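Local coordinates for major capsid protein (Human herpesvirus 1, PDB 1NO7) that is the major building block of the herpes simplex virus capsid, represented here by its protease-resistant upper domain, at residues H311-A317 with N329-H335; L282-D288 with A482-L488; Q269-N273 with V584-Q589; R277-L281 with L298-R302. All blocks are in the same frame, centred on the assembly; numbering follows the deposited sequence.

Contact 1: residues H311-A317 with N329-H335; sequences HDPVYAA and NDGQLLH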
loop_
_atom_site.group_PDB
_atom_site.type_symbol
_atom_site.label_atom_id
_atom_site.label_comp_id
_atom_site.label_asym_id
_atom_site.label_seq_id
_atom_site.Cartn_x
_atom_site.Cartn_y
_atom_site.Cartn_z
ATOM N N HIS A 311 -17.709 -10.035 -4.053
ATOM C CA HIS A 311 -18.016 -10.946 -5.155
ATOM C C HIS A 311 -16.796 -11.776 -5.513
ATOM O O HIS A 311 -15.663 -11.364 -5.262
ATOM C CB HIS A 311 -18.430 -10.169 -6.411
ATOM C CG HIS A 311 -19.568 -9.225 -6.198
ATOM N ND1 HIS A 311 -20.870 -9.647 -6.033
ATOM C CD2 HIS A 311 -19.597 -7.872 -6.119
ATOM C CE1 HIS A 311 -21.653 -8.596 -5.862
ATOM N NE2 HIS A 311 -20.905 -7.507 -5.910
ATOM N N ASP A 312 -17.028 -12.944 -6.100
ATOM C CA ASP A 312 -15.925 -13.785 -6.532
ATOM C C ASP A 312 -15.214 -12.924 -7.572
ATOM O O ASP A 312 -15.824 -12.500 -8.560
ATOM C CB ASP A 312 -16.453 -15.065 -7.178
ATOM C CG ASP A 312 -17.234 -15.923 -6.206
ATOM O OD1 ASP A 312 -18.116 -15.380 -5.507
ATOM O OD2 ASP A 312 -16.970 -17.142 -6.145
ATOM N N PRO A 313 -13.922 -12.636 -7.355
ATOM C CA PRO A 313 -13.134 -11.811 -8.276
ATOM C C PRO A 313 -12.930 -12.353 -9.705
ATOM O O PRO A 313 -12.279 -13.390 -9.904
ATOM C CB PRO A 313 -11.811 -11.629 -7.521
ATOM C CG PRO A 313 -11.682 -12.908 -6.779
ATOM C CD PRO A 313 -13.087 -13.102 -6.236
ATOM N N VAL A 314 -13.494 -11.636 -10.687
ATOM C CA VAL A 314 -13.365 -11.983 -12.109
ATOM C C VAL A 314 -12.394 -10.993 -12.751
ATOM O O VAL A 314 -12.531 -9.771 -12.570
ATOM C CB VAL A 314 -14.714 -11.899 -12.842
ATOM C CG1 VAL A 314 -15.326 -10.524 -12.641
ATOM C CG2 VAL A 314 -14.517 -12.196 -14.322
ATOM N N TYR A 315 -11.425 -11.521 -13.497
ATOM C CA TYR A 315 -10.403 -10.693 -14.136
ATOM C C TYR A 315 -10.823 -9.952 -15.409
ATOM O O TYR A 315 -11.908 -10.170 -15.959
ATOM C CB TYR A 315 -9.159 -11.537 -14.439
ATOM C CG TYR A 315 -8.604 -12.275 -13.243
ATOM C CD1 TYR A 315 -9.071 -12.013 -11.952
ATOM C CD2 TYR A 315 -7.618 -13.246 -13.402
ATOM C CE1 TYR A 315 -8.573 -12.706 -10.849
ATOM C CE2 TYR A 315 -7.109 -13.944 -12.305
ATOM C CZ TYR A 315 -7.592 -13.670 -11.031
ATOM O OH TYR A 315 -7.101 -14.363 -9.944
ATOM N N ALA A 316 -9.941 -9.070 -15.868
ATOM C CA ALA A 316 -10.175 -8.278 -17.068
ATOM C C ALA A 316 -8.821 -7.928 -17.689
ATOM O O ALA A 316 -7.962 -7.352 -17.016
ATOM C CB ALA A 316 -10.938 -7.010 -16.707
ATOM N N ALA A 317 -8.643 -8.275 -18.965
ATOM C CA ALA A 317 -7.390 -8.022 -19.681
ATOM C C ALA A 317 -7.131 -6.560 -20.066
ATOM O O ALA A 317 -5.969 -6.170 -20.245
ATOM C CB ALA A 317 -7.317 -8.901 -20.923
ATOM N N ASN A 329 -20.362 -2.367 -9.863
ATOM C CA ASN A 329 -20.359 -3.136 -8.635
ATOM C C ASN A 329 -20.627 -4.589 -8.992
ATOM O O ASN A 329 -21.764 -5.056 -8.908
ATOM C CB ASN A 329 -21.445 -2.614 -7.694
ATOM C CG ASN A 329 -21.428 -3.303 -6.346
ATOM O OD1 ASN A 329 -22.255 -3.014 -5.480
ATOM N ND2 ASN A 329 -20.483 -4.218 -6.158
ATOM N N ASP A 330 -19.582 -5.305 -9.397
ATOM C CA ASP A 330 -19.742 -6.701 -9.774
ATOM C C ASP A 330 -18.508 -7.530 -9.459
ATOM O O ASP A 330 -18.448 -8.715 -9.803
ATOM C CB ASP A 330 -20.035 -6.819 -11.269
ATOM C CG ASP A 330 -18.813 -6.539 -12.120
ATOM O OD1 ASP A 330 -18.324 -5.390 -12.094
ATOM O OD2 ASP A 330 -18.336 -7.470 -12.810
ATOM N N GLY A 331 -17.517 -6.918 -8.823
ATOM C CA GLY A 331 -16.317 -7.670 -8.497
ATOM C C GLY A 331 -15.554 -8.192 -9.716
ATOM O O GLY A 331 -15.371 -9.404 -9.910
ATOM N N GLN A 332 -15.116 -7.254 -10.550
ATOM C CA GLN A 332 -14.345 -7.570 -11.744
ATOM C C GLN A 332 -13.075 -6.739 -11.629
ATOM O O GLN A 332 -13.128 -5.508 -11.574
ATOM C CB GLN A 332 -15.126 -7.176 -12.986
ATOM C CG GLN A 332 -14.505 -7.680 -14.257
ATOM C CD GLN A 332 -15.348 -7.357 -15.458
ATOM O OE1 GLN A 332 -15.480 -6.193 -15.842
ATOM N NE2 GLN A 332 -15.937 -8.383 -16.061
ATOM N N LEU A 333 -11.933 -7.405 -11.585
ATOM C CA LEU A 333 -10.675 -6.682 -11.418
ATOM C C LEU A 333 -9.799 -6.552 -12.664
ATOM O O LEU A 333 -9.482 -7.536 -13.348
ATOM C CB LEU A 333 -9.861 -7.312 -10.264
ATOM C CG LEU A 333 -10.215 -6.974 -8.798
ATOM C CD1 LEU A 333 -11.634 -6.399 -8.642
ATOM C CD2 LEU A 333 -10.061 -8.255 -7.976
ATOM N N LEU A 334 -9.397 -5.321 -12.947
ATOM C CA LEU A 334 -8.551 -5.076 -14.099
ATOM C C LEU A 334 -7.195 -5.715 -13.881
ATOM O O LEU A 334 -6.613 -5.609 -12.800
ATOM C CB LEU A 334 -8.373 -3.575 -14.326
ATOM C CG LEU A 334 -9.600 -2.834 -14.856
ATOM C CD1 LEU A 334 -9.207 -1.396 -15.165
ATOM C CD2 LEU A 334 -10.136 -3.539 -16.105
ATOM N N HIS A 335 -6.696 -6.377 -14.913
ATOM C CA HIS A 335 -5.397 -7.022 -14.847
ATOM C C HIS A 335 -4.559 -6.463 -15.999
ATOM O O HIS A 335 -3.869 -7.203 -16.694
ATOM C CB HIS A 335 -5.588 -8.539 -14.976
ATOM C CG HIS A 335 -4.310 -9.319 -15.000
ATOM N ND1 HIS A 335 -3.323 -9.165 -14.049
ATOM C CD2 HIS A 335 -3.859 -10.264 -15.859
ATOM C CE1 HIS A 335 -2.320 -9.981 -14.322
ATOM N NE2 HIS A 335 -2.621 -10.660 -15.415
#
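N329 opens its segment with its amide at the edge of the H311 ring, N329 ND2 lying 3.3 Å from H311 NE2. The backbone of D330 then passes the same imidazole: D330 CA makes an off-centre CH-pi contact, 4.3 Å from the H311 ring centroid, while its carboxylate pairs with R328. G331 is buried where the two segments converge; its positive phi favours glycine, and a CB would clash with H311 CB. Its carbonyl starts the ladder, V314 N donating to G331 O at 3.0 Å. Q332 pairs with V314, both side chains on one face, V314 CG1 3.4 Å from Q332 CB. At L333 the backbone donates back, L333 N to V314 O at 2.6 Å, and the side chain goes to the other face with Y315; there L333 CD2 packs on P313 CB at 3.8 Å. L334 returns to the Q332 face, its CD2 3.6 Å from A316 CB. The last rung runs from H335 N to A316 O at 2.6 Å; the H335 ring bonds to C289 and R348 and stacks on H350. The strands run 33° apart as a twisted two-stranded parallel sheet, joined by a 15-residue connection without helix or further strand, unlike a beta-alpha-beta unit.

Contact 2: residues L282-D288 with A482-L488; sequences LPPLVWD and ALHAGIL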
loop_
_atom_site.group_PDB
_atom_site.type_symbol
_atom_site.label_atom_id
_atom_site.label_comp_id
_atom_site.label_asym_id
_atom_site.label_seq_id
_atom_site.Cartn_x
_atom_site.Cartn_y
_atom_site.Cartn_z
ATOM N N LEU A 282 -1.075 -11.197 -0.047
ATOM C CA LEU A 282 -0.895 -10.305 -1.169
ATOM C C LEU A 282 -0.719 -8.933 -0.556
ATOM O O LEU A 282 -1.347 -8.603 0.458
ATOM C CB LEU A 282 -2.087 -10.374 -2.133
ATOM C CG LEU A 282 -3.498 -10.310 -1.560
ATOM C CD1 LEU A 282 -3.954 -8.860 -1.533
ATOM C CD2 LEU A 282 -4.436 -11.134 -2.425
ATOM N N PRO A 283 0.177 -8.128 -1.147
ATOM C CA PRO A 283 0.477 -6.774 -0.678
ATOM C C PRO A 283 -0.777 -5.948 -0.521
ATOM O O PRO A 283 -1.801 -6.229 -1.137
ATOM C CB PRO A 283 1.435 -6.237 -1.739
ATOM C CG PRO A 283 1.043 -6.994 -2.971
ATOM C CD PRO A 283 0.806 -8.387 -2.456
ATOM N N PRO A 284 -0.705 -4.906 0.308
ATOM C CA PRO A 284 -1.828 -4.011 0.587
ATOM C C PRO A 284 -2.477 -3.415 -0.649
ATOM O O PRO A 284 -3.702 -3.425 -0.738
ATOM C CB PRO A 284 -1.202 -2.953 1.481
ATOM C CG PRO A 284 0.209 -2.861 0.918
ATOM C CD PRO A 284 0.568 -4.309 0.745
ATOM N N LEU A 285 -1.660 -2.938 -1.592
ATOM C CA LEU A 285 -2.151 -2.311 -2.828
ATOM C C LEU A 285 -1.779 -3.095 -4.086
ATOM O O LEU A 285 -0.599 -3.346 -4.353
ATOM C CB LEU A 285 -1.599 -0.888 -2.910
ATOM C CG LEU A 285 -2.091 -0.026 -1.736
ATOM C CD1 LEU A 285 -1.466 1.378 -1.735
ATOM C CD2 LEU A 285 -3.620 0.064 -1.842
ATOM N N VAL A 286 -2.780 -3.473 -4.870
ATOM C CA VAL A 286 -2.514 -4.259 -6.070
ATOM C C VAL A 286 -3.101 -3.680 -7.347
ATOM O O VAL A 286 -4.326 -3.695 -7.534
ATOM C CB VAL A 286 -3.095 -5.664 -5.937
ATOM C CG1 VAL A 286 -2.433 -6.605 -6.939
ATOM C CG2 VAL A 286 -2.931 -6.141 -4.532
ATOM N N TRP A 287 -2.244 -3.205 -8.245
ATOM C CA TRP A 287 -2.731 -2.653 -9.508
ATOM C C TRP A 287 -3.212 -3.751 -10.474
ATOM O O TRP A 287 -4.315 -3.668 -11.014
ATOM C CB TRP A 287 -1.641 -1.807 -10.157
ATOM C CG TRP A 287 -1.499 -0.449 -9.529
ATOM C CD1 TRP A 287 -0.340 0.133 -9.056
ATOM C CD2 TRP A 287 -2.529 0.539 -9.384
ATOM N NE1 TRP A 287 -0.594 1.425 -8.634
ATOM C CE2 TRP A 287 -1.927 1.700 -8.825
ATOM C CE3 TRP A 287 -3.904 0.562 -9.677
ATOM C CZ2 TRP A 287 -2.657 2.870 -8.557
ATOM C CZ3 TRP A 287 -4.634 1.734 -9.408
ATOM C CH2 TRP A 287 -4.004 2.866 -8.857
ATOM N N ASP A 288 -2.395 -4.779 -10.694
ATOM C CA ASP A 288 -2.801 -5.872 -11.579
ATOM C C ASP A 288 -3.370 -7.035 -10.753
ATOM O O ASP A 288 -3.866 -6.821 -9.644
ATOM C CB ASP A 288 -1.617 -6.348 -12.436
ATOM C CG ASP A 288 -0.395 -6.691 -11.611
ATOM O OD1 ASP A 288 -0.537 -7.520 -10.680
ATOM O OD2 ASP A 288 0.697 -6.152 -11.901
ATOM N N ALA A 482 -6.643 -5.506 1.568
ATOM C CA ALA A 482 -5.842 -4.978 0.472
ATOM C C ALA A 482 -6.741 -4.229 -0.511
ATOM O O ALA A 482 -7.935 -4.513 -0.618
ATOM C CB ALA A 482 -5.099 -6.115 -0.253
ATOM N N LEU A 483 -6.164 -3.259 -1.213
ATOM C CA LEU A 483 -6.903 -2.482 -2.196
ATOM C C LEU A 483 -6.382 -2.746 -3.596
ATOM O O LEU A 483 -5.160 -2.812 -3.823
ATOM C CB LEU A 483 -6.805 -0.998 -1.877
ATOM C CG LEU A 483 -7.512 -0.717 -0.558
ATOM C CD1 LEU A 483 -7.464 0.766 -0.249
ATOM C CD2 LEU A 483 -8.953 -1.234 -0.640
ATOM N N HIS A 484 -7.321 -2.914 -4.526
ATOM C CA HIS A 484 -6.988 -3.166 -5.915
ATOM C C HIS A 484 -6.418 -1.883 -6.501
ATOM O O HIS A 484 -5.207 -1.668 -6.515
ATOM C CB HIS A 484 -8.234 -3.574 -6.685
ATOM C CG HIS A 484 -7.955 -3.952 -8.101
ATOM N ND1 HIS A 484 -6.944 -4.823 -8.448
ATOM C CD2 HIS A 484 -8.568 -3.604 -9.255
ATOM C CE1 HIS A 484 -6.948 -5.000 -9.756
ATOM N NE2 HIS A 484 -7.925 -4.272 -10.270
ATOM N N ALA A 485 -7.287 -1.011 -6.977
ATOM C CA ALA A 485 -6.797 0.236 -7.528
ATOM C C ALA A 485 -6.746 1.262 -6.404
ATOM O O ALA A 485 -7.667 2.063 -6.247
ATOM C CB ALA A 485 -7.723 0.713 -8.627
ATOM N N GLY A 486 -5.685 1.248 -5.609
ATOM C CA GLY A 486 -5.613 2.225 -4.533
ATOM C C GLY A 486 -4.227 2.829 -4.443
ATOM O O GLY A 486 -3.288 2.313 -5.068
ATOM N N ILE A 487 -4.071 3.922 -3.703
ATOM C CA ILE A 487 -2.737 4.499 -3.575
ATOM C C ILE A 487 -2.451 4.913 -2.140
ATOM O O ILE A 487 -3.373 5.114 -1.335
ATOM C CB ILE A 487 -2.521 5.719 -4.538
ATOM C CG1 ILE A 487 -3.160 7.009 -3.990
ATOM C CG2 ILE A 487 -3.063 5.374 -5.907
ATOM C CD1 ILE A 487 -4.637 7.115 -4.170
ATOM N N LEU A 488 -1.175 5.057 -1.812
ATOM C CA LEU A 488 -0.823 5.420 -0.449
ATOM C C LEU A 488 -0.613 6.917 -0.188
ATOM O O LEU A 488 0.399 7.483 -0.603
ATOM C CB LEU A 488 0.434 4.635 -0.033
ATOM C CG LEU A 488 1.068 5.024 1.307
ATOM C CD1 LEU A 488 0.020 4.891 2.427
ATOM C CD2 LEU A 488 2.293 4.142 1.559
#
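Three side chains whose ends turn back to the other segment, L285, W287 and H484, do much of the work here. L285, in the m,t rotamer, extends its branches over both strands of the second segment: L285 CD2 sits 3.4 Å from L483 CB, and L285 CD1 4.1 Å from L488 CB. A CB on G486 would be tight against L285 CD2. The CA-to-CB bond of W287 points away, yet its chi1 (m) brings the indole back, so that W287 CZ3 reaches A485 CB at 3.3 Å, W287 CZ2 reaches I487 CG2 at 3.7 Å, and one ring face lies under the backbone N of G486. The indole NE1 is bonded to D217. H484, with chi1 t, swings its ring to the backbone beyond V286, placing H484 CE1 3.2 Å from W287 O. L282 CD1 meets A482 CB at 3.2 Å. Two hydrogen bonds, L483 N to P284 O at 2.5 Å and V286 N to L483 O at 2.7 Å, join backbones advancing in the same direction. Loop 282-288 is thus bridged at a single point, L285 with L483, to the end of strand 478-483, beside the inverse gamma turn at A485 that leads into strand 486-489 of another antiparallel sheet.

Contact 3: residues Q269-N273 with V584-Q589; sequences QAELN and VALHHQ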
loop_
_atom_site.group_PDB
_atom_site.type_symbol
_atom_site.label_atom_id
_atom_site.label_comp_id
_atom_site.label_asym_id
_atom_site.label_seq_id
_atom_site.Cartn_x
_atom_site.Cartn_y
_atom_site.Cartn_z
ATOM N N GLN A 269 10.656 -23.723 0.615
ATOM C CA GLN A 269 10.951 -23.481 2.009
ATOM C C GLN A 269 10.724 -22.037 2.430
ATOM O O GLN A 269 9.965 -21.783 3.372
ATOM C CB GLN A 269 12.383 -23.911 2.325
ATOM C CG GLN A 269 12.547 -25.422 2.328
ATOM C CD GLN A 269 11.545 -26.121 3.249
ATOM O OE1 GLN A 269 11.603 -25.984 4.473
ATOM N NE2 GLN A 269 10.617 -26.869 2.657
ATOM N N ALA A 270 11.360 -21.096 1.730
ATOM C CA ALA A 270 11.232 -19.678 2.074
ATOM C C ALA A 270 9.768 -19.266 2.335
ATOM O O ALA A 270 9.498 -18.426 3.205
ATOM C CB ALA A 270 11.841 -18.819 0.980
ATOM N N GLU A 271 8.827 -19.865 1.606
ATOM C CA GLU A 271 7.415 -19.524 1.780
ATOM C C GLU A 271 6.903 -19.955 3.156
ATOM O O GLU A 271 5.913 -19.413 3.678
ATOM C CB GLU A 271 6.580 -20.170 0.669
ATOM C CG GLU A 271 6.818 -19.540 -0.693
ATOM C CD GLU A 271 6.193 -20.328 -1.836
ATOM O OE1 GLU A 271 4.993 -20.665 -1.734
ATOM O OE2 GLU A 271 6.896 -20.603 -2.837
ATOM N N LEU A 272 7.589 -20.929 3.747
ATOM C CA LEU A 272 7.210 -21.433 5.062
ATOM C C LEU A 272 8.049 -20.765 6.124
ATOM O O LEU A 272 7.616 -20.611 7.265
ATOM C CB LEU A 272 7.432 -22.935 5.137
ATOM C CG LEU A 272 6.647 -23.741 4.111
ATOM C CD1 LEU A 272 7.087 -25.196 4.197
ATOM C CD2 LEU A 272 5.145 -23.591 4.370
ATOM N N ASN A 273 9.259 -20.375 5.738
ATOM C CA ASN A 273 10.190 -19.727 6.650
ATOM C C ASN A 273 10.008 -18.195 6.770
ATOM O O ASN A 273 10.489 -17.594 7.742
ATOM C CB ASN A 273 11.618 -20.066 6.214
ATOM C CG ASN A 273 12.660 -19.342 7.031
ATOM O OD1 ASN A 273 12.531 -19.222 8.248
ATOM N ND2 ASN A 273 13.709 -18.865 6.370
ATOM N N VAL A 584 9.183 -25.540 11.616
ATOM C CA VAL A 584 10.069 -25.515 10.447
ATOM C C VAL A 584 10.792 -24.184 10.338
ATOM O O VAL A 584 12.004 -24.132 10.116
ATOM C CB VAL A 584 9.304 -25.680 9.149
ATOM C CG1 VAL A 584 10.264 -26.067 8.048
ATOM C CG2 VAL A 584 8.191 -26.692 9.330
ATOM N N ALA A 585 10.027 -23.105 10.469
ATOM C CA ALA A 585 10.591 -21.761 10.395
ATOM C C ALA A 585 11.771 -21.713 11.355
ATOM O O ALA A 585 12.917 -21.404 10.969
ATOM C CB ALA A 585 9.529 -20.715 10.804
ATOM N N LEU A 586 11.466 -22.032 12.613
ATOM C CA LEU A 586 12.474 -22.038 13.661
ATOM C C LEU A 586 13.608 -22.967 13.305
ATOM O O LEU A 586 14.766 -22.687 13.624
ATOM C CB LEU A 586 11.866 -22.451 14.992
ATOM C CG LEU A 586 11.367 -21.205 15.705
ATOM C CD1 LEU A 586 12.527 -20.204 15.787
ATOM C CD2 LEU A 586 10.182 -20.614 14.937
ATOM N N HIS A 587 13.274 -24.069 12.640
ATOM C CA HIS A 587 14.298 -25.008 12.233
ATOM C C HIS A 587 15.321 -24.223 11.412
ATOM O O HIS A 587 16.492 -24.115 11.806
ATOM C CB HIS A 587 13.688 -26.130 11.404
ATOM C CG HIS A 587 14.707 -26.993 10.740
ATOM N ND1 HIS A 587 15.927 -27.271 11.316
ATOM C CD2 HIS A 587 14.692 -27.644 9.555
ATOM C CE1 HIS A 587 16.621 -28.056 10.513
ATOM N NE2 HIS A 587 15.895 -28.298 9.437
ATOM N N HIS A 588 14.858 -23.656 10.292
ATOM C CA HIS A 588 15.689 -22.860 9.379
ATOM C C HIS A 588 16.337 -21.699 10.118
ATOM O O HIS A 588 17.564 -21.626 10.223
ATOM C CB HIS A 588 14.842 -22.269 8.250
ATOM C CG HIS A 588 14.342 -23.274 7.260
ATOM N ND1 HIS A 588 15.132 -23.788 6.252
ATOM C CD2 HIS A 588 13.119 -23.833 7.100
ATOM C CE1 HIS A 588 14.416 -24.616 5.512
ATOM N NE2 HIS A 588 13.192 -24.662 6.006
ATOM N N GLN A 589 15.506 -20.781 10.610
ATOM C CA GLN A 589 16.014 -19.623 11.327
ATOM C C GLN A 589 17.151 -20.044 12.269
ATOM O O GLN A 589 18.186 -19.362 12.349
ATOM C CB GLN A 589 14.882 -18.957 12.100
ATOM C CG GLN A 589 13.826 -18.403 11.202
ATOM C CD GLN A 589 12.534 -18.104 11.938
ATOM O OE1 GLN A 589 12.500 -17.307 12.890
ATOM N NE2 GLN A 589 11.450 -18.743 11.498
#
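Two helices pack here at a steep crossing: the short helix 269-273 meets a turn of helix 583-593 at a signed angle of -105°, with axes 9.1 Å apart at closest approach. Q269 begins the contact, its CA-to-CB bond directed toward the other helix and its side chain reaching V584 and the ring of H588. That ring has a firm partner elsewhere, H588 ND1 being bonded to the backbone of L259. The backbone oxygen Q269 O also holds its own helix together, accepting from L272 N at 2.6 Å and from N273 N at 2.8 Å, which wraps all three residues into one tight turn. L272 also points toward the second helix, but its closest contact is through its backbone, L272 O lying 4.0 Å from A585 CB. At N273 the two backbones come nearest by CA, N273 CA lying 4.3 Å from A585 CA, consistent with the small side chain of A585. V584 with H588 and A585 with Q589 sit on successive turns, so together they offer one face to the crossing helix. N273 ND2 turns to T258, and the backbone of N273 bonds to K580, tying the short helix to the chain just before helix 583-593. The Q589 amide is bonded to K580 O, and the closest approach of the N273 and Q589 side chains is N273 OD1 to Q589 CG at 3.3 Å.

Contact 4: residues R277-L281 with L298-R302; sequences RDPAL and LDRHR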
loop_
_atom_site.group_PDB
_atom_site.type_symbol
_atom_site.label_atom_id
_atom_site.label_comp_id
_atom_site.label_asym_id
_atom_site.label_seq_id
_atom_site.Cartn_x
_atom_site.Cartn_y
_atom_site.Cartn_z
ATOM N N ARG A 277 7.954 -13.525 1.520
ATOM C CA ARG A 277 8.100 -14.516 0.440
ATOM C C ARG A 277 6.920 -15.487 0.394
ATOM O O ARG A 277 6.935 -16.445 -0.385
ATOM C CB ARG A 277 9.377 -15.334 0.621
ATOM C CG ARG A 277 10.638 -14.509 0.776
ATOM C CD ARG A 277 11.327 -14.200 -0.553
ATOM N NE ARG A 277 12.080 -15.337 -1.091
ATOM C CZ ARG A 277 11.523 -16.398 -1.668
ATOM N NH1 ARG A 277 10.190 -16.462 -1.788
ATOM N NH2 ARG A 277 12.297 -17.399 -2.101
ATOM N N ASP A 278 5.901 -15.247 1.217
ATOM C CA ASP A 278 4.752 -16.150 1.260
ATOM C C ASP A 278 3.587 -15.751 0.364
ATOM O O ASP A 278 2.824 -14.821 0.669
ATOM C CB ASP A 278 4.260 -16.321 2.704
ATOM C CG ASP A 278 3.033 -17.225 2.800
ATOM O OD1 ASP A 278 2.971 -18.235 2.058
ATOM O OD2 ASP A 278 2.135 -16.934 3.624
ATOM N N PRO A 279 3.413 -16.484 -0.744
ATOM C CA PRO A 279 2.359 -16.272 -1.742
ATOM C C PRO A 279 0.931 -16.208 -1.210
ATOM O O PRO A 279 -0.008 -15.918 -1.969
ATOM C CB PRO A 279 2.560 -17.436 -2.714
ATOM C CG PRO A 279 3.136 -18.488 -1.859
ATOM C CD PRO A 279 4.155 -17.717 -1.044
ATOM N N ALA A 280 0.759 -16.471 0.082
ATOM C CA ALA A 280 -0.575 -16.443 0.686
ATOM C C ALA A 280 -0.980 -15.020 1.064
ATOM O O ALA A 280 -2.172 -14.715 1.201
ATOM C CB ALA A 280 -0.603 -17.338 1.916
ATOM N N LEU A 281 0.016 -14.154 1.232
ATOM C CA LEU A 281 -0.232 -12.767 1.604
ATOM C C LEU A 281 -0.017 -11.860 0.405
ATOM O O LEU A 281 1.098 -11.759 -0.120
ATOM C CB LEU A 281 0.727 -12.335 2.715
ATOM C CG LEU A 281 0.416 -11.104 3.592
ATOM C CD1 LEU A 281 1.741 -10.613 4.185
ATOM C CD2 LEU A 281 -0.250 -9.976 2.790
ATOM N N LEU A 298 -2.957 -22.115 -4.824
ATOM C CA LEU A 298 -2.297 -22.746 -3.688
ATOM C C LEU A 298 -3.086 -23.988 -3.274
ATOM O O LEU A 298 -4.322 -24.009 -3.371
ATOM C CB LEU A 298 -2.204 -21.769 -2.505
ATOM C CG LEU A 298 -1.174 -20.630 -2.543
ATOM C CD1 LEU A 298 -1.293 -19.786 -1.261
ATOM C CD2 LEU A 298 0.242 -21.209 -2.685
ATOM N N ASP A 299 -2.362 -25.013 -2.818
ATOM C CA ASP A 299 -2.956 -26.283 -2.377
ATOM C C ASP A 299 -4.172 -26.096 -1.456
ATOM O O ASP A 299 -4.259 -25.122 -0.694
ATOM C CB ASP A 299 -1.899 -27.133 -1.666
ATOM C CG ASP A 299 -0.714 -27.457 -2.559
ATOM O OD1 ASP A 299 -0.909 -28.153 -3.577
ATOM O OD2 ASP A 299 0.410 -27.012 -2.242
ATOM N N ARG A 300 -5.107 -27.038 -1.532
ATOM C CA ARG A 300 -6.316 -26.985 -0.724
ATOM C C ARG A 300 -6.011 -26.739 0.759
ATOM O O ARG A 300 -6.695 -25.956 1.421
ATOM C CB ARG A 300 -7.086 -28.292 -0.894
ATOM C CG ARG A 300 -7.319 -28.656 -2.348
ATOM C CD ARG A 300 -7.684 -30.120 -2.506
ATOM N NE ARG A 300 -7.814 -30.498 -3.911
ATOM C CZ ARG A 300 -8.031 -31.738 -4.338
ATOM N NH1 ARG A 300 -8.141 -32.735 -3.466
ATOM N NH2 ARG A 300 -8.141 -31.985 -5.639
ATOM N N HIS A 301 -4.966 -27.395 1.260
ATOM C CA HIS A 301 -4.557 -27.288 2.659
ATOM C C HIS A 301 -4.158 -25.887 3.146
ATOM O O HIS A 301 -3.294 -25.748 4.011
ATOM C CB HIS A 301 -3.400 -28.252 2.924
ATOM C CG HIS A 301 -2.112 -27.832 2.289
ATOM N ND1 HIS A 301 -1.524 -26.610 2.539
ATOM C CD2 HIS A 301 -1.295 -28.471 1.419
ATOM C CE1 HIS A 301 -0.401 -26.514 1.850
ATOM N NE2 HIS A 301 -0.239 -27.631 1.162
ATOM N N ARG A 302 -4.790 -24.856 2.598
ATOM C CA ARG A 302 -4.536 -23.519 2.966
ATOM C C ARG A 302 -5.948 -23.080 3.158
ATOM O O ARG A 302 -6.349 -22.491 4.174
ATOM C CB ARG A 302 -3.755 -22.741 1.903
ATOM C CG ARG A 302 -2.756 -21.726 2.404
ATOM C CD ARG A 302 -1.738 -22.229 3.385
ATOM N NE ARG A 302 -1.007 -21.109 3.940
ATOM C CZ ARG A 302 0.009 -20.512 3.316
ATOM N NH1 ARG A 302 0.420 -20.957 2.136
ATOM N NH2 ARG A 302 0.602 -19.474 3.886
#
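This is a loop-to-loop contact, a salt bridge beside a small apolar patch, joining the chain that enters helix 290-296 to the chain that leaves it. The first partner is a type I beta turn from D278 to L281, closed by L281 N to D278 O at 2.9 Å. A weak bond of 3.5 Å from A280 N to D278 OD1 adds the geometry of an Asx turn, and the same carboxylate also faces R302. The apolar part is made by L298, which points toward the turn: L298 CD2 lies 4.1 Å from P279 CG, and L298 CD1 lies 4.1 Å from A280 CB. R302, four residues on, reaches back to the same turn. A280 O is bonded to R295 of the helix itself, while R302 has a further, weak bond to Q267 and a backbone link to A463. One face of the guanidinium is covered by A280 CB, 3.1 Å from R302 NH2. The carboxylate approaches at the guanidinium edge, where R302 NH2 donates to D278 OD2 at 3.0 Å and, more weakly, to D278 OD1 at 3.2 Å.

The first segments of contacts 3, 4 and 2 follow one another from Q269 to D288, so one stretch of chain makes three different long-range contacts before helix 290-296. Contact 3 closes the longest loop and encloses the others; contacts 4 and 2 cross, and contact 1 is nested inside contact 2. The centres of contacts 3 and 4 lie about 14 Å apart, those of contacts 2 and 4 about 19 Å, those of contacts 1 and 2 about 14 Å, and those of contacts 1 and 3 about 34 Å. H484 touches L333 and L334, and E271 packs on P279. The series runs from the last modelled helix, 583-593, through the buried middle to the small parallel sheet, joining sequence-distant parts of the upper domain.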